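Local coordinates for F5/8 type C domain protein (Bacteroides ovatus, PDB 4ZRX) that probably hydrolyses alpha-L-fucosides, as a putative alpha-L-fucosidase with a TIM-barrel domain and an F5/8 type C domain that may bind sugar, at residues R235-W239 / G420-G424; K366-S372 / C446-V452; V401-E407 / L439-E445. All blocks are in the same frame, centred on the assembly; numbering follows the deposited sequence.

Overall arrangement
The three contacts lie on the same side of the chain's centre and run from the barrel into the beta sandwich that follows it. Contact 1 joins the two domains. Contact 2 pairs strands at the edge of one sandwich sheet, and contact 3 pairs the two inner strands of the other. The centres of contacts 2 and 3 are about 10 Å apart. Contact 1 lies about 12 Å from contact 3 and about 15 Å from contact 2, centre to centre. Arg447 of contact 2 connects all three: its guanidinium makes a cation-pi contact with Trp239 of contact 1, and its NE forms a 2.9 Å salt bridge to Glu402 OE2 of contact 3.

Contact 1 of 3, residues R235-W239 / G420-G424; sequences RETEW and GTTIG
In Thr421 and Thr422 the first torsions are alike (chi1 48° and 53°), which places each OG1 between the backbone N and the carbonyl carbon and turns both hydroxyls to residues 236-238. The contact is an interface between two domains: a loop of the TIM-like barrel meets the loop that joins strand 413-420 of one sheet of the beta sandwich to strand 427-431 of the other. The residues that touch lie in loops, just past the end of strand 413-420 on the sandwich side. Two hydrogen bonds of side-chain hydroxyls and one water link the loops. Thr237 has its OG1 beside its own backbone N and crosses Thr421 at about a right angle. The two hydroxyls, Thr237 OG1 and Thr421 OG1, share a short hydrogen bond of 2.7 Å. Next along this loop, Thr422 OG1 accepts the backbone N-H of Glu238 at 3.0 Å, with 157° at the hydrogen. The other branch of Thr422 is apolar and turns to Trp239. Its CG2 packs over one face of the indole and makes a CH-pi contact, 3.8 Å from the centroid of the six-membered ring. Thr237 CG2 also meets Thr422 CG2, at 4.0 Å. The buried side chain of Glu238 turns back into the barrel, where its OE2 forms a salt bridge with Arg225. Its OE1 takes a salt-bridging hydrogen bond from Arg235 NH1 on its syn lone pair, in the guanidinium plane. The carbonyl oxygen of Glu238 accepts from Asn322 and Gln399. One water completes the junction. It donates to Glu236 O at 2.7 Å and to Thr422 O at 2.6 Å, and it accepts from Thr421 N at 2.9 Å.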
loop_
_atom_site.group_PDB
_atom_site.type_symbol
_atom_site.label_atom_id
_atom_site.label_comp_id
_atom_site.label_asym_id
_atom_site.label_seq_id
_atom_site.Cartn_x
_atom_site.Cartn_y
_atom_site.Cartn_z
ATOM N N ARG A 235 0.220 -7.153 7.429
ATOM C CA ARG A 235 0.837 -7.909 8.501
ATOM C C ARG A 235 1.112 -9.323 8.016
ATOM O O ARG A 235 0.241 -9.986 7.387
ATOM C CB ARG A 235 -0.149 -8.062 9.637
ATOM C CG ARG A 235 -0.497 -6.780 10.434
ATOM C CD ARG A 235 -1.605 -7.043 11.465
ATOM N NE ARG A 235 -1.893 -5.768 12.138
ATOM C CZ ARG A 235 -2.596 -4.770 11.605
ATOM N NH1 ARG A 235 -3.184 -4.889 10.416
ATOM N NH2 ARG A 235 -2.722 -3.660 12.264
ATOM N N GLU A 236 2.304 -9.817 8.344
ATOM C CA GLU A 236 2.568 -11.253 8.164
ATOM C C GLU A 236 1.584 -12.153 8.925
ATOM O O GLU A 236 1.183 -13.199 8.389
ATOM C CB GLU A 236 3.968 -11.598 8.597
ATOM C CG GLU A 236 4.999 -10.990 7.661
ATOM C CD GLU A 236 6.416 -11.085 8.251
ATOM O OE1 GLU A 236 6.648 -10.426 9.240
ATOM O OE2 GLU A 236 7.296 -11.723 7.674
ATOM N N THR A 237 1.188 -11.762 10.122
ATOM C CA THR A 237 0.187 -12.494 10.878
ATOM C C THR A 237 -1.058 -11.617 10.867
ATOM O O THR A 237 -1.101 -10.594 11.590
ATOM C CB THR A 237 0.620 -12.697 12.291
ATOM O OG1 THR A 237 1.840 -13.411 12.353
ATOM C CG2 THR A 237 -0.444 -13.418 13.151
ATOM N N GLU A 238 -2.018 -11.963 9.988
ATOM C CA GLU A 238 -3.208 -11.144 9.790
ATOM C C GLU A 238 -4.460 -11.947 10.124
ATOM O O GLU A 238 -4.883 -12.830 9.321
ATOM C CB GLU A 238 -3.262 -10.592 8.378
ATOM C CG GLU A 238 -4.386 -9.541 8.166
ATOM C CD GLU A 238 -4.145 -8.216 8.861
ATOM O OE1 GLU A 238 -3.249 -7.427 8.456
ATOM O OE2 GLU A 238 -4.830 -7.895 9.880
ATOM N N TRP A 239 -5.004 -11.665 11.306
ATOM C CA TRP A 239 -6.262 -12.256 11.815
ATOM C C TRP A 239 -7.435 -11.385 11.375
ATOM O O TRP A 239 -7.584 -10.253 11.827
ATOM C CB TRP A 239 -6.246 -12.349 13.336
ATOM C CG TRP A 239 -5.418 -13.472 13.808
ATOM C CD1 TRP A 239 -4.192 -13.398 14.361
ATOM C CD2 TRP A 239 -5.705 -14.871 13.660
ATOM N NE1 TRP A 239 -3.697 -14.635 14.574
ATOM C CE2 TRP A 239 -4.602 -15.565 14.165
ATOM C CE3 TRP A 239 -6.778 -15.589 13.147
ATOM C CZ2 TRP A 239 -4.516 -16.942 14.169
ATOM C CZ3 TRP A 239 -6.694 -16.975 13.131
ATOM C CH2 TRP A 239 -5.552 -17.635 13.669
ATOM N N GLY A 420 5.293 -19.562 7.922
ATOM C CA GLY A 420 4.324 -18.503 8.130
ATOM C C GLY A 420 3.468 -18.828 9.340
ATOM O O GLY A 420 3.697 -19.798 10.042
ATOM N N THR A 421 2.546 -17.910 9.593
ATOM C CA THR A 421 1.655 -17.977 10.721
ATOM C C THR A 421 0.239 -18.213 10.182
ATOM O O THR A 421 -0.126 -19.357 9.934
ATOM C CB THR A 421 1.823 -16.748 11.582
ATOM O OG1 THR A 421 1.798 -15.575 10.786
ATOM C CG2 THR A 421 3.125 -16.826 12.344
ATOM N N THR A 422 -0.515 -17.153 9.978
ATOM C CA THR A 422 -1.814 -17.208 9.351
ATOM C C THR A 422 -1.707 -17.494 7.861
ATOM O O THR A 422 -0.682 -17.256 7.239
ATOM C CB THR A 422 -2.569 -15.876 9.555
ATOM O OG1 THR A 422 -1.729 -14.814 9.128
ATOM C CG2 THR A 422 -2.957 -15.716 10.982
ATOM N N ILE A 423 -2.801 -18.021 7.295
ATOM C CA ILE A 423 -2.988 -18.077 5.871
ATOM C C ILE A 423 -4.182 -17.202 5.507
ATOM O O ILE A 423 -4.004 -16.158 4.960
ATOM C CB ILE A 423 -3.138 -19.532 5.365
ATOM C CG1 ILE A 423 -1.828 -20.273 5.604
ATOM C CG2 ILE A 423 -3.519 -19.519 3.917
ATOM C CD1 ILE A 423 -1.880 -21.730 5.272
ATOM N N GLY A 424 -5.386 -17.600 5.926
ATOM C CA GLY A 424 -6.553 -16.786 5.629
ATOM C C GLY A 424 -6.996 -16.960 4.191
ATOM O O GLY A 424 -6.867 -18.025 3.575
HETATM O O HOH W 1 1.467 -15.869 7.798
#

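Contact 2 of 3, residues K366-S372 / C446-V452; sequences KYWSTTS and CRLTAYV
Trp368 and Val452 form the tight part of this contact. With CG anti to the backbone N (chi1 176°), the indole runs alongside Val452, and Trp368 CE3 comes 3.7 Å from Val452 CB. Thr370 CG2 of the same strand lies over one face of the indole, near its rim. Thr370 and Ala450 share this buried side, where Trp368 also reaches Val441 and Ile443 of the facing sheet. The other side, with Ser369 and Tyr451, is more open to solvent and its rings overlap little. Ser369 OG sits at the edge of the Tyr451 ring, 3.4 Å from CD1. The rings of Tyr367 and Tyr451 are nearly parallel but slid apart, with centroids 5.9 Å apart. Tyr367 OH is hydrogen-bonded to Asp394 OD2 and Lys397 NZ. Beyond the paired residues, Cys446 N, at the end of strand 438-446, donates to OG of the exposed Ser372 at 3.1 Å. Between the strands, Trp368 pairs with Val452 and Thr370 with Ala450, each through two backbone hydrogen bonds. This is regular antiparallel pairing at the edge of a four-stranded sheet, with one face packed inside a beta sandwich.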
loop_
_atom_site.group_PDB
_atom_site.type_symbol
_atom_site.label_atom_id
_atom_site.label_comp_id
_atom_site.label_asym_id
_atom_site.label_seq_id
_atom_site.Cartn_x
_atom_site.Cartn_y
_atom_site.Cartn_z
ATOM N N LYS A 366 -6.716 -29.933 -4.345
ATOM C CA LYS A 366 -7.119 -31.015 -3.537
ATOM C C LYS A 366 -7.390 -30.449 -2.183
ATOM O O LYS A 366 -6.411 -30.080 -1.477
ATOM C CB LYS A 366 -6.013 -32.080 -3.470
ATOM C CG LYS A 366 -6.354 -33.294 -2.649
ATOM C CD LYS A 366 -5.288 -34.398 -2.802
ATOM C CE LYS A 366 -5.684 -35.680 -2.051
ATOM N NZ LYS A 366 -4.748 -36.834 -2.342
ATOM N N TYR A 367 -8.657 -30.433 -1.776
ATOM C CA TYR A 367 -9.042 -29.843 -0.515
ATOM C C TYR A 367 -8.429 -30.691 0.606
ATOM O O TYR A 367 -8.515 -31.944 0.596
ATOM C CB TYR A 367 -10.555 -29.783 -0.441
ATOM C CG TYR A 367 -11.205 -28.945 0.636
ATOM C CD1 TYR A 367 -11.452 -29.471 1.921
ATOM C CD2 TYR A 367 -11.667 -27.668 0.364
ATOM C CE1 TYR A 367 -12.153 -28.720 2.897
ATOM C CE2 TYR A 367 -12.347 -26.916 1.329
ATOM C CZ TYR A 367 -12.573 -27.442 2.584
ATOM O OH TYR A 367 -13.275 -26.749 3.499
ATOM N N TRP A 368 -7.816 -30.031 1.567
ATOM C CA TRP A 368 -7.013 -30.698 2.582
ATOM C C TRP A 368 -7.497 -30.326 3.964
ATOM O O TRP A 368 -7.472 -29.140 4.321
ATOM C CB TRP A 368 -5.548 -30.340 2.366
ATOM C CG TRP A 368 -4.660 -30.886 3.405
ATOM C CD1 TRP A 368 -4.788 -32.092 4.086
ATOM C CD2 TRP A 368 -3.477 -30.295 3.859
ATOM N NE1 TRP A 368 -3.742 -32.241 4.947
ATOM C CE2 TRP A 368 -2.921 -31.158 4.827
ATOM C CE3 TRP A 368 -2.797 -29.124 3.522
ATOM C CZ2 TRP A 368 -1.742 -30.848 5.508
ATOM C CZ3 TRP A 368 -1.620 -28.820 4.196
ATOM C CH2 TRP A 368 -1.102 -29.706 5.153
ATOM N N SER A 369 -8.007 -31.319 4.699
ATOM C CA SER A 369 -8.453 -31.114 6.050
ATOM C C SER A 369 -7.402 -31.683 7.006
ATOM O O SER A 369 -7.078 -32.880 6.911
ATOM C CB SER A 369 -9.759 -31.830 6.278
ATOM O OG SER A 369 -10.726 -31.424 5.349
ATOM N N THR A 370 -6.927 -30.900 7.955
ATOM C CA THR A 370 -5.858 -31.363 8.828
ATOM C C THR A 370 -5.861 -30.731 10.174
ATOM O O THR A 370 -6.283 -29.618 10.342
ATOM C CB THR A 370 -4.435 -31.146 8.154
ATOM O OG1 THR A 370 -3.420 -31.848 8.885
ATOM C CG2 THR A 370 -4.075 -29.720 8.061
ATOM N N THR A 371 -5.279 -31.420 11.144
ATOM C CA THR A 371 -5.000 -30.820 12.430
ATOM C C THR A 371 -3.516 -30.594 12.552
ATOM O O THR A 371 -2.762 -30.819 11.600
ATOM C CB THR A 371 -5.467 -31.741 13.581
ATOM O OG1 THR A 371 -4.799 -33.006 13.469
ATOM C CG2 THR A 371 -6.956 -31.962 13.469
ATOM N N SER A 372 -3.102 -30.076 13.706
ATOM C CA SER A 372 -1.725 -29.655 13.898
ATOM C C SER A 372 -0.772 -30.820 13.679
ATOM O O SER A 372 -0.990 -31.928 14.166
ATOM C CB SER A 372 -1.551 -29.067 15.326
ATOM O OG SER A 372 -2.362 -27.915 15.504
ATOM N N CYS A 446 -2.975 -25.067 14.384
ATOM C CA CYS A 446 -4.238 -24.507 13.880
ATOM C C CYS A 446 -5.300 -24.607 14.924
ATOM O O CYS A 446 -5.150 -25.383 15.910
ATOM C CB CYS A 446 -4.667 -25.155 12.599
ATOM S SG CYS A 446 -4.939 -26.981 12.694
ATOM N N ARG A 447 -6.353 -23.839 14.724
ATOM C CA ARG A 447 -7.536 -23.899 15.537
ATOM C C ARG A 447 -8.454 -24.946 14.970
ATOM O O ARG A 447 -8.772 -24.920 13.787
ATOM C CB ARG A 447 -8.218 -22.531 15.552
ATOM C CG ARG A 447 -7.247 -21.450 16.059
ATOM C CD ARG A 447 -7.858 -20.046 15.946
ATOM N NE ARG A 447 -6.936 -19.081 16.532
ATOM C CZ ARG A 447 -7.174 -17.795 16.731
ATOM N NH1 ARG A 447 -8.334 -17.222 16.370
ATOM N NH2 ARG A 447 -6.222 -17.060 17.279
ATOM N N LEU A 448 -8.943 -25.856 15.845
ATOM C CA LEU A 448 -9.776 -26.970 15.364
ATOM C C LEU A 448 -9.106 -27.654 14.160
ATOM O O LEU A 448 -7.925 -27.907 14.246
ATOM C CB LEU A 448 -11.166 -26.529 15.013
ATOM C CG LEU A 448 -12.016 -25.902 16.118
ATOM C CD1 LEU A 448 -13.472 -25.663 15.650
ATOM C CD2 LEU A 448 -12.020 -26.734 17.408
ATOM N N THR A 449 -9.856 -28.011 13.097
ATOM C CA THR A 449 -9.291 -28.591 11.892
ATOM C C THR A 449 -9.142 -27.530 10.817
ATOM O O THR A 449 -10.123 -26.859 10.500
ATOM C CB THR A 449 -10.189 -29.740 11.432
ATOM O OG1 THR A 449 -10.237 -30.721 12.465
ATOM C CG2 THR A 449 -9.646 -30.416 10.191
ATOM N N ALA A 450 -7.939 -27.379 10.248
ATOM C CA ALA A 450 -7.693 -26.447 9.161
ATOM C C ALA A 450 -8.162 -27.016 7.842
ATOM O O ALA A 450 -8.052 -28.221 7.641
ATOM C CB ALA A 450 -6.211 -26.155 9.041
ATOM N N TYR A 451 -8.662 -26.159 6.985
ATOM C CA TYR A 451 -9.125 -26.511 5.635
ATOM C C TYR A 451 -8.325 -25.706 4.596
ATOM O O TYR A 451 -8.549 -24.510 4.440
ATOM C CB TYR A 451 -10.610 -26.210 5.505
ATOM C CG TYR A 451 -11.424 -26.963 6.500
ATOM C CD1 TYR A 451 -11.390 -28.347 6.553
ATOM C CD2 TYR A 451 -12.229 -26.311 7.407
ATOM C CE1 TYR A 451 -12.155 -29.035 7.507
ATOM C CE2 TYR A 451 -12.966 -26.988 8.350
ATOM C CZ TYR A 451 -12.924 -28.333 8.393
ATOM O OH TYR A 451 -13.663 -29.000 9.358
ATOM N N VAL A 452 -7.332 -26.326 3.994
ATOM C CA VAL A 452 -6.517 -25.704 2.975
ATOM C C VAL A 452 -7.113 -26.021 1.632
ATOM O O VAL A 452 -7.207 -27.193 1.249
ATOM C CB VAL A 452 -5.066 -26.196 3.042
ATOM C CG1 VAL A 452 -4.263 -25.671 1.899
ATOM C CG2 VAL A 452 -4.437 -25.785 4.359
#

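Contact 3 of 3, residues V401-E407 / L439-E445; sequences VEAFTVE and LRVRIDE
Glu407 OE1 is gripped by three N-H groups from two arginines. Arg440 comes side-on: NE and NH2 both reach OE1 at 2.9 Å, and the oxygen lies in the guanidinium plane. Arg442 comes end-on, with NH2 3.0 Å from Glu407 OE1 and NH1 3.1 Å from Glu407 OE2. Its NH1 meets OE2 from above the carboxylate plane. Both arginine chains bend at chi3 (70° in Arg440, -57° in Arg442), which brings the guanidinium groups to the one carboxylate. Arg442 has a second acid partner, Glu375. On the same face, Thr405 OG1 donates to the syn lone pair of Asp444 OD2 at 2.7 Å. A water bridges Thr405 OG1, Arg442 NH1 and Asp444 OD1. The register shifts by one where Asp444 and Glu445 both face Ala403, a classic beta bulge. In a second one Glu402 and Ala403 both face Glu445, and their N-H groups donate to its O, at 2.9 and 3.1 Å. On the face of Phe404 and Ile443, Ile443 CD1 packs against Phe404 CB and also reaches Val401 CG2. The two strands lie between strands 374-381 and 413-420. Their apolar face packs on strands 368-370, 427-431 and 450-458 of the other sandwich sheet.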
loop_
_atom_site.group_PDB
_atom_site.type_symbol
_atom_site.label_atom_id
_atom_site.label_comp_id
_atom_site.label_asym_id
_atom_site.label_seq_id
_atom_site.Cartn_x
_atom_site.Cartn_y
_atom_site.Cartn_z
ATOM N N VAL A 401 -5.585 -21.469 10.520
ATOM C CA VAL A 401 -4.152 -21.745 10.508
ATOM C C VAL A 401 -3.402 -20.706 11.324
ATOM O O VAL A 401 -3.654 -19.508 11.251
ATOM C CB VAL A 401 -3.591 -21.901 9.085
ATOM C CG1 VAL A 401 -2.071 -22.092 9.096
ATOM C CG2 VAL A 401 -4.244 -23.114 8.409
ATOM N N GLU A 402 -2.554 -21.240 12.227
ATOM C CA GLU A 402 -1.746 -20.420 13.113
ATOM C C GLU A 402 -0.234 -20.485 12.865
ATOM O O GLU A 402 0.467 -19.521 13.175
ATOM C CB GLU A 402 -2.029 -20.766 14.536
ATOM C CG GLU A 402 -3.434 -20.454 14.945
ATOM C CD GLU A 402 -3.786 -20.972 16.325
ATOM O OE1 GLU A 402 -3.531 -22.184 16.541
ATOM O OE2 GLU A 402 -4.313 -20.185 17.226
ATOM N N ALA A 403 0.265 -21.606 12.349
ATOM C CA ALA A 403 1.677 -21.727 11.945
ATOM C C ALA A 403 1.836 -22.818 10.918
ATOM O O ALA A 403 1.159 -23.856 10.993
ATOM C CB ALA A 403 2.544 -22.051 13.159
ATOM N N PHE A 404 2.707 -22.588 9.938
ATOM C CA PHE A 404 2.882 -23.575 8.892
ATOM C C PHE A 404 4.308 -23.450 8.343
ATOM O O PHE A 404 4.974 -22.436 8.492
ATOM C CB PHE A 404 1.866 -23.443 7.738
ATOM C CG PHE A 404 2.009 -22.214 6.946
ATOM C CD1 PHE A 404 1.385 -21.010 7.340
ATOM C CD2 PHE A 404 2.709 -22.225 5.765
ATOM C CE1 PHE A 404 1.548 -19.877 6.583
ATOM C CE2 PHE A 404 2.854 -21.104 4.990
ATOM C CZ PHE A 404 2.267 -19.880 5.433
ATOM N N THR A 405 4.728 -24.523 7.682
ATOM C CA THR A 405 6.008 -24.653 7.044
ATOM C C THR A 405 5.825 -25.195 5.636
ATOM O O THR A 405 4.956 -26.024 5.425
ATOM C CB THR A 405 6.887 -25.642 7.858
ATOM O OG1 THR A 405 6.992 -25.120 9.194
ATOM C CG2 THR A 405 8.310 -25.748 7.245
ATOM N N VAL A 406 6.655 -24.733 4.693
ATOM C CA VAL A 406 6.673 -25.200 3.331
ATOM C C VAL A 406 8.086 -25.658 2.962
ATOM O O VAL A 406 9.068 -24.999 3.253
ATOM C CB VAL A 406 6.268 -24.122 2.318
ATOM C CG1 VAL A 406 6.128 -24.680 1.010
ATOM C CG2 VAL A 406 4.943 -23.445 2.763
ATOM N N GLU A 407 8.131 -26.874 2.365
ATOM C CA GLU A 407 9.354 -27.495 1.912
ATOM C C GLU A 407 9.226 -27.884 0.452
ATOM O O GLU A 407 8.138 -28.100 -0.039
ATOM C CB GLU A 407 9.651 -28.732 2.766
ATOM C CG GLU A 407 9.866 -28.364 4.204
ATOM C CD GLU A 407 9.731 -29.534 5.147
ATOM O OE1 GLU A 407 9.174 -30.611 4.787
ATOM O OE2 GLU A 407 10.175 -29.373 6.279
ATOM N N LEU A 439 6.294 -30.243 -3.531
ATOM C CA LEU A 439 6.197 -29.310 -2.452
ATOM C C LEU A 439 5.517 -29.998 -1.324
ATOM O O LEU A 439 4.630 -30.862 -1.522
ATOM C CB LEU A 439 5.352 -28.143 -2.960
ATOM C CG LEU A 439 5.577 -26.762 -2.549
ATOM C CD1 LEU A 439 6.988 -26.204 -2.701
ATOM C CD2 LEU A 439 4.535 -25.928 -3.329
ATOM N N ARG A 440 5.898 -29.685 -0.114
ATOM C CA ARG A 440 5.222 -30.228 1.060
ATOM C C ARG A 440 4.824 -29.079 1.955
ATOM O O ARG A 440 5.650 -28.194 2.188
ATOM C CB ARG A 440 6.157 -31.163 1.821
ATOM C CG ARG A 440 5.546 -31.768 3.044
ATOM C CD ARG A 440 6.211 -33.062 3.427
ATOM N NE ARG A 440 7.551 -32.848 3.928
ATOM C CZ ARG A 440 8.457 -33.786 4.180
ATOM N NH1 ARG A 440 8.188 -35.069 3.989
ATOM N NH2 ARG A 440 9.632 -33.430 4.638
ATOM N N VAL A 441 3.587 -29.108 2.474
ATOM C CA VAL A 441 3.105 -28.106 3.398
ATOM C C VAL A 441 2.746 -28.832 4.668
ATOM O O VAL A 441 2.158 -29.915 4.653
ATOM C CB VAL A 441 1.840 -27.405 2.855
ATOM C CG1 VAL A 441 1.319 -26.355 3.854
ATOM C CG2 VAL A 441 2.147 -26.797 1.497
ATOM N N ARG A 442 3.206 -28.268 5.767
ATOM C CA ARG A 442 2.928 -28.774 7.092
ATOM C C ARG A 442 2.178 -27.732 7.903
ATOM O O ARG A 442 2.664 -26.612 8.037
ATOM C CB ARG A 442 4.245 -29.123 7.801
ATOM C CG ARG A 442 4.021 -29.855 9.111
ATOM C CD ARG A 442 5.364 -30.271 9.762
ATOM N NE ARG A 442 6.116 -31.090 8.802
ATOM C CZ ARG A 442 7.194 -30.719 8.090
ATOM N NH1 ARG A 442 7.802 -29.556 8.232
ATOM N NH2 ARG A 442 7.643 -31.578 7.185
ATOM N N ILE A 443 1.014 -28.064 8.402
ATOM C CA ILE A 443 0.296 -27.172 9.318
ATOM C C ILE A 443 0.777 -27.501 10.700
ATOM O O ILE A 443 0.436 -28.541 11.290
ATOM C CB ILE A 443 -1.234 -27.284 9.215
ATOM C CG1 ILE A 443 -1.740 -26.992 7.773
ATOM C CG2 ILE A 443 -1.849 -26.377 10.273
ATOM C CD1 ILE A 443 -1.218 -25.718 7.117
ATOM N N ASP A 444 1.633 -26.645 11.207
ATOM C CA ASP A 444 2.229 -26.823 12.546
ATOM C C ASP A 444 1.247 -26.558 13.665
ATOM O O ASP A 444 1.235 -27.276 14.703
ATOM C CB ASP A 444 3.500 -25.996 12.687
ATOM C CG ASP A 444 4.540 -26.346 11.620
ATOM O OD1 ASP A 444 4.987 -27.516 11.565
ATOM O OD2 ASP A 444 4.926 -25.418 10.881
ATOM N N GLU A 445 0.414 -25.543 13.500
ATOM C CA GLU A 445 -0.566 -25.187 14.521
ATOM C C GLU A 445 -1.821 -24.692 13.847
ATOM O O GLU A 445 -1.723 -23.921 12.924
ATOM C CB GLU A 445 -0.046 -24.061 15.418
ATOM C CG GLU A 445 1.143 -24.403 16.330
ATOM C CD GLU A 445 1.626 -23.153 17.064
ATOM O OE1 GLU A 445 0.768 -22.302 17.471
ATOM O OE2 GLU A 445 2.861 -22.977 17.170
HETATM O O HOH W 2 -1.658 -22.646 18.386
HETATM O O HOH W 3 7.494 -27.879 10.627
#